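Local coordinates for regulatory protein SWI6 (Saccharomyces cerevisiae, PDB 2XFV), which acts as a regulatory subunit of the transcription complexes SBF and MBF, which drive cell-cycle-dependent gene expression in yeast, at residues A[35-40]-A[61-66]. Residues are numbered along the deposited sequence; the frame is centred on the assembly and turned at random.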
loop_
_atom_site.group_PDB
_atom_site.type_symbol
_atom_site.label_atom_id
_atom_site.label_comp_id
_atom_site.label_asym_id
_atom_site.label_seq_id
_atom_site.Cartn_x
_atom_site.Cartn_y
_atom_site.Cartn_z
ATOM N N PRO A 35 -17.211 3.739 -9.093
ATOM C CA PRO A 35 -17.563 5.147 -8.829
ATOM C C PRO A 35 -16.380 6.010 -8.365
ATOM O O PRO A 35 -16.190 7.125 -8.871
ATOM C CB PRO A 35 -18.629 5.041 -7.727
ATOM C CG PRO A 35 -19.308 3.721 -8.014
ATOM C CD PRO A 35 -18.183 2.801 -8.491
ATOM N N ILE A 36 -15.594 5.498 -7.424
ATOM C CA ILE A 36 -14.424 6.218 -6.933
ATOM C C ILE A 36 -13.346 6.353 -8.004
ATOM O O ILE A 36 -12.700 7.391 -8.120
ATOM C CB ILE A 36 -13.855 5.548 -5.656
ATOM C CG1 ILE A 36 -14.775 5.857 -4.461
ATOM C CG2 ILE A 36 -12.437 6.024 -5.371
ATOM C CD1 ILE A 36 -14.507 4.986 -3.241
ATOM N N LEU A 37 -13.153 5.303 -8.793
ATOM C CA LEU A 37 -12.142 5.343 -9.851
ATOM C C LEU A 37 -12.470 6.381 -10.921
ATOM O O LEU A 37 -11.576 7.074 -11.424
ATOM C CB LEU A 37 -11.963 3.951 -10.481
ATOM C CG LEU A 37 -10.802 3.781 -11.474
ATOM C CD1 LEU A 37 -9.453 4.151 -10.842
ATOM C CD2 LEU A 37 -10.762 2.338 -12.015
ATOM N N GLN A 38 -13.746 6.475 -11.288
ATOM C CA GLN A 38 -14.188 7.479 -12.257
ATOM C C GLN A 38 -13.967 8.906 -11.736
ATOM O O GLN A 38 -13.493 9.793 -12.470
ATOM C CB GLN A 38 -15.670 7.258 -12.623
ATOM C CG GLN A 38 -16.227 8.251 -13.656
ATOM C CD GLN A 38 -15.600 8.090 -15.033
ATOM O OE1 GLN A 38 -15.024 9.035 -15.584
ATOM N NE2 GLN A 38 -15.704 6.894 -15.596
ATOM N N GLN A 39 -14.307 9.140 -10.470
ATOM C CA GLN A 39 -14.107 10.462 -9.882
ATOM C C GLN A 39 -12.620 10.813 -9.809
ATOM O O GLN A 39 -12.218 11.937 -10.109
ATOM C CB GLN A 39 -14.755 10.555 -8.492
ATOM C CG GLN A 39 -14.753 11.965 -7.917
ATOM C CD GLN A 39 -15.581 12.929 -8.748
ATOM O OE1 GLN A 39 -16.766 12.700 -8.982
ATOM N NE2 GLN A 39 -14.959 14.014 -9.197
ATOM N N TYR A 40 -11.807 9.847 -9.403
ATOM C CA TYR A 40 -10.361 10.045 -9.367
ATOM C C TYR A 40 -9.847 10.452 -10.746
ATOM O O TYR A 40 -9.075 11.416 -10.880
ATOM C CB TYR A 40 -9.669 8.768 -8.909
ATOM C CG TYR A 40 -8.169 8.886 -8.804
ATOM C CD1 TYR A 40 -7.583 9.626 -7.781
ATOM C CD2 TYR A 40 -7.335 8.254 -9.719
ATOM C CE1 TYR A 40 -6.205 9.728 -7.674
ATOM C CE2 TYR A 40 -5.951 8.357 -9.620
ATOM C CZ TYR A 40 -5.397 9.094 -8.591
ATOM O OH TYR A 40 -4.028 9.207 -8.479
ATOM N N ASN A 61 -15.238 0.659 -19.808
ATOM C CA ASN A 61 -14.241 0.291 -20.820
ATOM C C ASN A 61 -13.064 1.255 -20.780
ATOM O O ASN A 61 -11.903 0.845 -20.859
ATOM C CB ASN A 61 -14.825 0.323 -22.245
ATOM C CG ASN A 61 -15.924 -0.703 -22.476
ATOM O OD1 ASN A 61 -15.984 -1.753 -21.822
ATOM N ND2 ASN A 61 -16.807 -0.401 -23.436
ATOM N N LYS A 62 -13.382 2.546 -20.694
ATOM C CA LYS A 62 -12.380 3.610 -20.742
ATOM C C LYS A 62 -11.451 3.583 -19.538
ATOM O O LYS A 62 -10.261 3.862 -19.667
ATOM C CB LYS A 62 -13.052 4.987 -20.807
ATOM C CG LYS A 62 -13.192 5.573 -22.197
ATOM C CD LYS A 62 -14.242 4.864 -23.005
ATOM C CE LYS A 62 -14.853 5.810 -24.022
ATOM N NZ LYS A 62 -16.137 5.279 -24.546
ATOM N N LEU A 63 -12.004 3.281 -18.367
ATOM C CA LEU A 63 -11.210 3.223 -17.140
ATOM C C LEU A 63 -10.276 2.006 -17.135
ATOM O O LEU A 63 -9.112 2.110 -16.749
ATOM C CB LEU A 63 -12.128 3.190 -15.911
ATOM C CG LEU A 63 -12.972 4.443 -15.648
ATOM C CD1 LEU A 63 -13.982 4.164 -14.549
ATOM C CD2 LEU A 63 -12.095 5.649 -15.275
ATOM N N LEU A 64 -10.792 0.855 -17.559
ATOM C CA LEU A 64 -9.978 -0.358 -17.622
ATOM C C LEU A 64 -8.826 -0.162 -18.597
ATOM O O LEU A 64 -7.694 -0.586 -18.336
ATOM C CB LEU A 64 -10.818 -1.571 -18.044
ATOM C CG LEU A 64 -11.910 -2.036 -17.064
ATOM C CD1 LEU A 64 -12.703 -3.248 -17.622
ATOM C CD2 LEU A 64 -11.314 -2.386 -15.710
ATOM N N ALA A 65 -9.118 0.465 -19.734
ATOM C CA ALA A 65 -8.079 0.725 -20.733
ATOM C C ALA A 65 -7.019 1.707 -20.207
ATOM O O ALA A 65 -5.803 1.447 -20.283
ATOM C CB ALA A 65 -8.705 1.247 -22.034
ATOM N N HIS A 66 -7.477 2.831 -19.669
ATOM C CA HIS A 66 -6.559 3.886 -19.221
ATOM C C HIS A 66 -5.645 3.436 -18.073
ATOM O O HIS A 66 -4.436 3.710 -18.075
ATOM C CB HIS A 66 -7.344 5.135 -18.807
ATOM C CG HIS A 66 -6.481 6.242 -18.288
ATOM N ND1 HIS A 66 -5.712 7.037 -19.113
ATOM C CD2 HIS A 66 -6.256 6.680 -17.026
ATOM C CE1 HIS A 66 -5.056 7.922 -18.381
ATOM N NE2 HIS A 66 -5.368 7.725 -17.112
#
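Helix-to-helix packing within the amino-terminal domain of Swi6, a domain whose sequence family is grouped with helix-turn-helix domains, brings Leu63 of helix 57-67 against Leu37 and Gln38 of helix 34-43. The contact is small and made by van der Waals packing, with no hydrogen bond between the two segments and 7.1 Å separating the CA atoms of Gln38 and Leu63. Leu63 carries nearly all of the segment 61-66 side. With its CG anti to the carbonyl carbon (chi1 -66°), it extends its isopropyl end onto the backbone between Leu37 and Gln38: Leu63 CD1 lies 4.0 Å from Gln38 N, and Leu63 CD2 lies 4.1 Å from Leu37 O. Gln38 bends at chi2 (67°) and crosses the Leu63 side chain at about a right angle, laying the amide end of its chain beside the two methyls, and the same side chain also touches Glu59, one turn earlier on helix 57-67. An alanine in place of Leu63 would probably open a gap between the helices and leave the Gln38 amide freer to turn. Leu37, itself buried, also touches Tyr67 farther along helix 57-67 and Met92 of helix 83-92, so a third helix packs against the pair. Nearer the base of the leucine, Leu37 CD2 rests 4.2 Å from Leu63 CB.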